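Local coordinates for protein beta-d-glucoside glucohydrolase (Hypocrea jecorina, PDB 3ZZ1) that probably hydrolyses terminal, non-reducing beta-D-glucosyl residues and releases beta-D-glucose, a step in cellulose degradation, at residues K119-G124 / N454-W459; T445-A450 / P458-N463. All coordinates share one frame; numbering follows the deposited sequence.

Both contacts involve the long loop that runs from strand 430-437 to helix 462-472, and their centres lie about 10 Å apart on the same side of the chain's centre. Contact 1 joins this loop to a turn of the N-terminal family 3 region, more than 300 residues away in sequence; it is partly buried, small and mainly apolar, with one bridging water. Contact 2 stays within the loop, folding residues 445-450 onto the residues that lead into the helix. Although its centre is farther out, it is the more buried of the two, built round the indole of Trp459, with water-mediated polar links. Asn454 of contact 1 is hydrogen-bonded to Gly448 and Asn449 of contact 2.

Contact 1: K119-G124 / N454-W459; sequences KTPQGG and NNLDPW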
loop_
_atom_site.group_PDB
_atom_site.type_symbol
_atom_site.label_atom_id
_atom_site.label_comp_id
_atom_site.label_asym_id
_atom_site.label_seq_id
_atom_site.Cartn_x
_atom_site.Cartn_y
_atom_site.Cartn_z
ATOM N N LYS A 119 4.859 4.905 9.308
ATOM C CA LYS A 119 6.026 5.118 10.177
ATOM C C LYS A 119 5.990 4.323 11.492
ATOM O O LYS A 119 7.032 4.062 12.093
ATOM C CB LYS A 119 6.197 6.610 10.480
ATOM C CG LYS A 119 5.104 7.196 11.358
ATOM C CD LYS A 119 5.408 8.628 11.714
ATOM C CE LYS A 119 4.468 9.141 12.786
ATOM N NZ LYS A 119 4.775 10.564 13.056
ATOM N N THR A 120 4.788 3.960 11.934
ATOM C CA THR A 120 4.586 3.263 13.200
ATOM C C THR A 120 4.013 1.874 12.926
ATOM O O THR A 120 2.935 1.758 12.335
ATOM C CB THR A 120 3.599 4.035 14.098
ATOM O OG1 THR A 120 3.955 5.424 14.127
ATOM C CG2 THR A 120 3.590 3.470 15.521
ATOM N N PRO A 121 4.724 0.813 13.360
ATOM C CA PRO A 121 4.264 -0.557 13.107
ATOM C C PRO A 121 2.854 -0.848 13.638
ATOM O O PRO A 121 2.141 -1.663 13.049
ATOM C CB PRO A 121 5.313 -1.429 13.815
ATOM C CG PRO A 121 6.059 -0.501 14.725
ATOM C CD PRO A 121 6.030 0.829 14.042
ATOM N N GLN A 122 2.458 -0.175 14.721
ATOM C CA GLN A 122 1.121 -0.356 15.313
ATOM C C GLN A 122 -0.011 0.254 14.488
ATOM O O GLN A 122 -1.179 -0.055 14.730
ATOM C CB GLN A 122 1.060 0.179 16.755
ATOM C CG GLN A 122 1.857 -0.635 17.775
ATOM C CD GLN A 122 3.297 -0.163 17.919
ATOM O OE1 GLN A 122 3.833 0.522 17.046
ATOM N NE2 GLN A 122 3.931 -0.527 19.032
ATOM N N GLY A 123 0.337 1.116 13.531
ATOM C CA GLY A 123 -0.632 1.769 12.646
ATOM C C GLY A 123 -1.633 0.800 12.051
ATOM O O GLY A 123 -1.254 -0.162 11.372
ATOM N N GLY A 124 -2.915 1.062 12.313
ATOM C CA GLY A 124 -4.006 0.160 11.936
ATOM C C GLY A 124 -4.204 -0.118 10.454
ATOM O O GLY A 124 -4.685 -1.191 10.085
ATOM N N ASN A 454 -2.571 -2.563 19.925
ATOM C CA ASN A 454 -2.110 -2.284 21.284
ATOM C C ASN A 454 -0.653 -2.674 21.504
ATOM O O ASN A 454 0.063 -2.038 22.280
ATOM C CB ASN A 454 -2.993 -3.017 22.297
ATOM C CG ASN A 454 -4.399 -2.452 22.363
ATOM O OD1 ASN A 454 -4.616 -1.263 22.131
ATOM N ND2 ASN A 454 -5.360 -3.302 22.689
ATOM N N ASN A 455 -0.218 -3.728 20.821
ATOM C CA ASN A 455 1.148 -4.215 20.959
ATOM C C ASN A 455 1.606 -4.949 19.715
ATOM O O ASN A 455 0.831 -5.133 18.772
ATOM C CB ASN A 455 1.274 -5.118 22.194
ATOM C CG ASN A 455 0.300 -6.269 22.171
ATOM O OD1 ASN A 455 0.305 -7.082 21.249
ATOM N ND2 ASN A 455 -0.548 -6.348 23.190
ATOM N N LEU A 456 2.864 -5.378 19.722
ATOM C CA LEU A 456 3.439 -6.088 18.590
ATOM C C LEU A 456 3.572 -7.597 18.868
ATOM O O LEU A 456 4.436 -8.272 18.303
ATOM C CB LEU A 456 4.778 -5.451 18.186
ATOM C CG LEU A 456 4.752 -3.960 17.802
ATOM C CD1 LEU A 456 6.159 -3.421 17.578
ATOM C CD2 LEU A 456 3.878 -3.686 16.580
ATOM N N ASP A 457 2.695 -8.109 19.730
ATOM C CA ASP A 457 2.637 -9.537 20.044
ATOM C C ASP A 457 1.638 -10.264 19.141
ATOM O O ASP A 457 0.684 -9.646 18.648
ATOM C CB ASP A 457 2.249 -9.751 21.515
ATOM C CG ASP A 457 3.301 -9.226 22.485
ATOM O OD1 ASP A 457 4.493 -9.207 22.122
ATOM O OD2 ASP A 457 2.936 -8.828 23.610
ATOM N N PRO A 458 1.845 -11.579 18.924
ATOM C CA PRO A 458 0.839 -12.361 18.218
ATOM C C PRO A 458 -0.473 -12.345 18.991
ATOM O O PRO A 458 -0.458 -12.342 20.224
ATOM C CB PRO A 458 1.428 -13.776 18.221
ATOM C CG PRO A 458 2.886 -13.580 18.375
ATOM C CD PRO A 458 3.030 -12.391 19.261
ATOM N N TRP A 459 -1.587 -12.304 18.265
ATOM C CA TRP A 459 -2.915 -12.401 18.855
ATOM C C TRP A 459 -3.172 -13.825 19.342
ATOM O O TRP A 459 -2.396 -14.741 19.045
ATOM C CB TRP A 459 -3.971 -12.025 17.819
ATOM C CG TRP A 459 -4.113 -10.549 17.549
ATOM C CD1 TRP A 459 -3.117 -9.614 17.515
ATOM C CD2 TRP A 459 -5.327 -9.851 17.235
ATOM N NE1 TRP A 459 -3.637 -8.374 17.218
ATOM C CE2 TRP A 459 -4.989 -8.490 17.036
ATOM C CE3 TRP A 459 -6.669 -10.241 17.109
ATOM C CZ2 TRP A 459 -5.947 -7.515 16.725
ATOM C CZ3 TRP A 459 -7.621 -9.270 16.798
ATOM C CH2 TRP A 459 -7.249 -7.921 16.608
HETATM O O HOH W 1 2.569 -0.989 21.520
#
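Leu456 holds its CG anti to the carbonyl carbon (chi1 -58°) and Gln122 bends at chi2 (90°); the side chains thus cross at about a right angle, and the amide face meets the leucine branch. The isobutyl group rests against it: CG of Leu456 is 3.7 Å from NE2 of Gln122, and CD2 of Leu456 is 3.8 Å from the amide carbon CD. The same methyl, Leu456 CD2, also meets CB of Pro121 at 3.8 Å, so the leucine tip is shared between the proline ring and the amide. Pro121 and Gln122 are the two central residues of a type I turn closed by Gly123 N and Thr120 O, and the CB atoms of both point toward the opposing loop. No direct hydrogen bond joins the segments; instead NE2 of Gln122 donates a hydrogen bond to a water at 2.9 Å, and that water donates to Asn454 O at 2.8 Å. With an alanine in place of Leu456, the Pro121 ring and the Gln122 amide would probably lose their common apolar partner, and the amide would be freer to rotate about its CG-CD bond. The loop carrying Leu456 is shaped by an Asx turn, in which Asn455 OD1 accepts from Asp457 N at 3.0 Å, the donor tilted 27° from the carbonyl plane. Arg453 adds hydrogen bonds to Pro121 O and to the backbone of Gln122. This turn-against-loop packing joins the family 3 N-terminal (TIM-barrel clan) domain to the family 3 C-terminal domain, and the active site of these enzymes characteristically lies between these first two domains.

Contact 2: T445-A450 / P458-N463; sequences TVEGNA and PWHNGN
The indole of Trp459 has the amide of Asn449 lying nearly parallel to it, the two planes 15° apart, with ND2 of Asn449 3.1 Å above the ring plane and offset toward the rim; at the ring edge, in plane, CG1 of Val446 comes within 3.8 Å of CZ3 of Trp459. One face of the His460 ring has Trp459 CB 4.0 Å above it, offset toward the rim. Glu447, extended beyond CG (chi2 -178°), crosses obliquely beyond CZ3 of Trp459, above the indole plane on the side of Asn449 ND2, its CD 3.8 Å from that CZ3 and its carboxylate turned 56° from the indole. NE2 of His460 is hydrogen-bonded to Asp374 O. Val446 to Asn449 form a type I' turn, within which Asn449 ND2 makes a weak bond to Val446 O. One water accepts from Trp459 NE1 at 2.8 Å and lies 3.0 Å from Asn449 OD1. That OD1 accepts from Asn454 N. Another water accepts from His460 N at 2.7 Å and donates to Glu447 OE1 at 2.6 Å. A second type I' turn, Trp459 to Gly462, leads into helix 462-472. No direct hydrogen bond crosses the contact; packing round the indole and two bridging waters hold it, and the waters satisfy the indole N-H and the His460 amide.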
loop_
_atom_site.group_PDB
_atom_site.type_symbol
_atom_site.label_atom_id
_atom_site.label_comp_id
_atom_site.label_asym_id
_atom_site.label_seq_id
_atom_site.Cartn_x
_atom_site.Cartn_y
_atom_site.Cartn_z
ATOM N N THR A 445 -13.316 -1.582 17.030
ATOM C CA THR A 445 -12.467 -2.162 18.058
ATOM C C THR A 445 -12.648 -3.681 18.039
ATOM O O THR A 445 -13.748 -4.192 18.283
ATOM C CB THR A 445 -12.790 -1.569 19.458
ATOM O OG1 THR A 445 -12.502 -0.169 19.452
ATOM C CG2 THR A 445 -11.966 -2.233 20.559
ATOM N N VAL A 446 -11.564 -4.390 17.732
ATOM C CA VAL A 446 -11.585 -5.844 17.602
ATOM C C VAL A 446 -10.649 -6.439 18.642
ATOM O O VAL A 446 -9.449 -6.169 18.620
ATOM C CB VAL A 446 -11.148 -6.302 16.187
ATOM C CG1 VAL A 446 -11.076 -7.813 16.100
ATOM C CG2 VAL A 446 -12.083 -5.757 15.132
ATOM N N GLU A 447 -11.215 -7.244 19.544
ATOM C CA GLU A 447 -10.480 -7.851 20.657
ATOM C C GLU A 447 -9.650 -6.817 21.425
ATOM O O GLU A 447 -8.478 -7.041 21.721
ATOM C CB GLU A 447 -9.615 -9.023 20.169
ATOM C CG GLU A 447 -10.430 -10.217 19.687
ATOM C CD GLU A 447 -9.577 -11.390 19.238
ATOM O OE1 GLU A 447 -8.527 -11.657 19.869
ATOM O OE2 GLU A 447 -9.968 -12.055 18.254
ATOM N N GLY A 448 -10.271 -5.676 21.726
ATOM C CA GLY A 448 -9.618 -4.611 22.486
ATOM C C GLY A 448 -8.636 -3.751 21.708
ATOM O O GLY A 448 -7.960 -2.906 22.299
ATOM N N ASN A 449 -8.547 -3.962 20.392
ATOM C CA ASN A 449 -7.699 -3.139 19.522
ATOM C C ASN A 449 -8.527 -2.113 18.740
ATOM O O ASN A 449 -9.317 -2.477 17.862
ATOM C CB ASN A 449 -6.883 -4.018 18.565
ATOM C CG ASN A 449 -5.825 -4.843 19.285
ATOM O OD1 ASN A 449 -4.715 -4.369 19.541
ATOM N ND2 ASN A 449 -6.168 -6.084 19.613
ATOM N N ALA A 450 -8.326 -0.834 19.053
ATOM C CA ALA A 450 -9.183 0.243 18.543
ATOM C C ALA A 450 -8.974 0.604 17.065
ATOM O O ALA A 450 -9.564 1.561 16.564
ATOM C CB ALA A 450 -9.049 1.491 19.427
ATOM N N PRO A 458 1.845 -11.579 18.924
ATOM C CA PRO A 458 0.839 -12.361 18.218
ATOM C C PRO A 458 -0.473 -12.345 18.991
ATOM O O PRO A 458 -0.458 -12.342 20.224
ATOM C CB PRO A 458 1.428 -13.776 18.221
ATOM C CG PRO A 458 2.886 -13.580 18.375
ATOM C CD PRO A 458 3.030 -12.391 19.261
ATOM N N TRP A 459 -1.587 -12.304 18.265
ATOM C CA TRP A 459 -2.915 -12.401 18.855
ATOM C C TRP A 459 -3.172 -13.825 19.342
ATOM O O TRP A 459 -2.396 -14.741 19.045
ATOM C CB TRP A 459 -3.971 -12.025 17.819
ATOM C CG TRP A 459 -4.113 -10.549 17.549
ATOM C CD1 TRP A 459 -3.117 -9.614 17.515
ATOM C CD2 TRP A 459 -5.327 -9.851 17.235
ATOM N NE1 TRP A 459 -3.637 -8.374 17.218
ATOM C CE2 TRP A 459 -4.989 -8.490 17.036
ATOM C CE3 TRP A 459 -6.669 -10.241 17.109
ATOM C CZ2 TRP A 459 -5.947 -7.515 16.725
ATOM C CZ3 TRP A 459 -7.621 -9.270 16.798
ATOM C CH2 TRP A 459 -7.249 -7.921 16.608
ATOM N N HIS A 460 -4.262 -14.005 20.090
ATOM C CA HIS A 460 -4.734 -15.330 20.511
ATOM C C HIS A 460 -3.660 -16.186 21.180
ATOM O O HIS A 460 -3.609 -17.404 20.967
ATOM C CB HIS A 460 -5.307 -16.111 19.324
ATOM C CG HIS A 460 -6.297 -15.348 18.507
ATOM N ND1 HIS A 460 -7.388 -14.710 19.058
ATOM C CD2 HIS A 460 -6.377 -15.147 17.171
ATOM C CE1 HIS A 460 -8.088 -14.137 18.097
ATOM N NE2 HIS A 460 -7.498 -14.388 16.944
ATOM N N ASN A 461 -2.800 -15.546 21.968
ATOM C CA ASN A 461 -1.791 -16.255 22.753
ATOM C C ASN A 461 -0.796 -17.040 21.887
ATOM O O ASN A 461 -0.289 -18.091 22.292
ATOM C CB ASN A 461 -2.478 -17.182 23.766
ATOM C CG ASN A 461 -2.026 -16.922 25.185
ATOM O OD1 ASN A 461 -2.121 -15.793 25.681
ATOM N ND2 ASN A 461 -1.545 -17.968 25.856
ATOM N N GLY A 462 -0.526 -16.510 20.695
ATOM C CA GLY A 462 0.349 -17.147 19.712
ATOM C C GLY A 462 1.725 -17.525 20.226
ATOM O O GLY A 462 2.240 -18.594 19.895
ATOM N N ASN A 463 2.318 -16.653 21.036
ATOM C CA ASN A 463 3.627 -16.926 21.622
ATOM C C ASN A 463 3.615 -18.184 22.490
ATOM O O ASN A 463 4.494 -19.031 22.357
ATOM C CB ASN A 463 4.147 -15.716 22.408
ATOM C CG ASN A 463 4.857 -14.700 21.525
ATOM O OD1 ASN A 463 5.252 -15.001 20.394
ATOM N ND2 ASN A 463 5.034 -13.493 22.043
HETATM O O HOH W 2 -6.005 -11.947 20.560
HETATM O O HOH W 3 -2.497 -6.155 18.497
#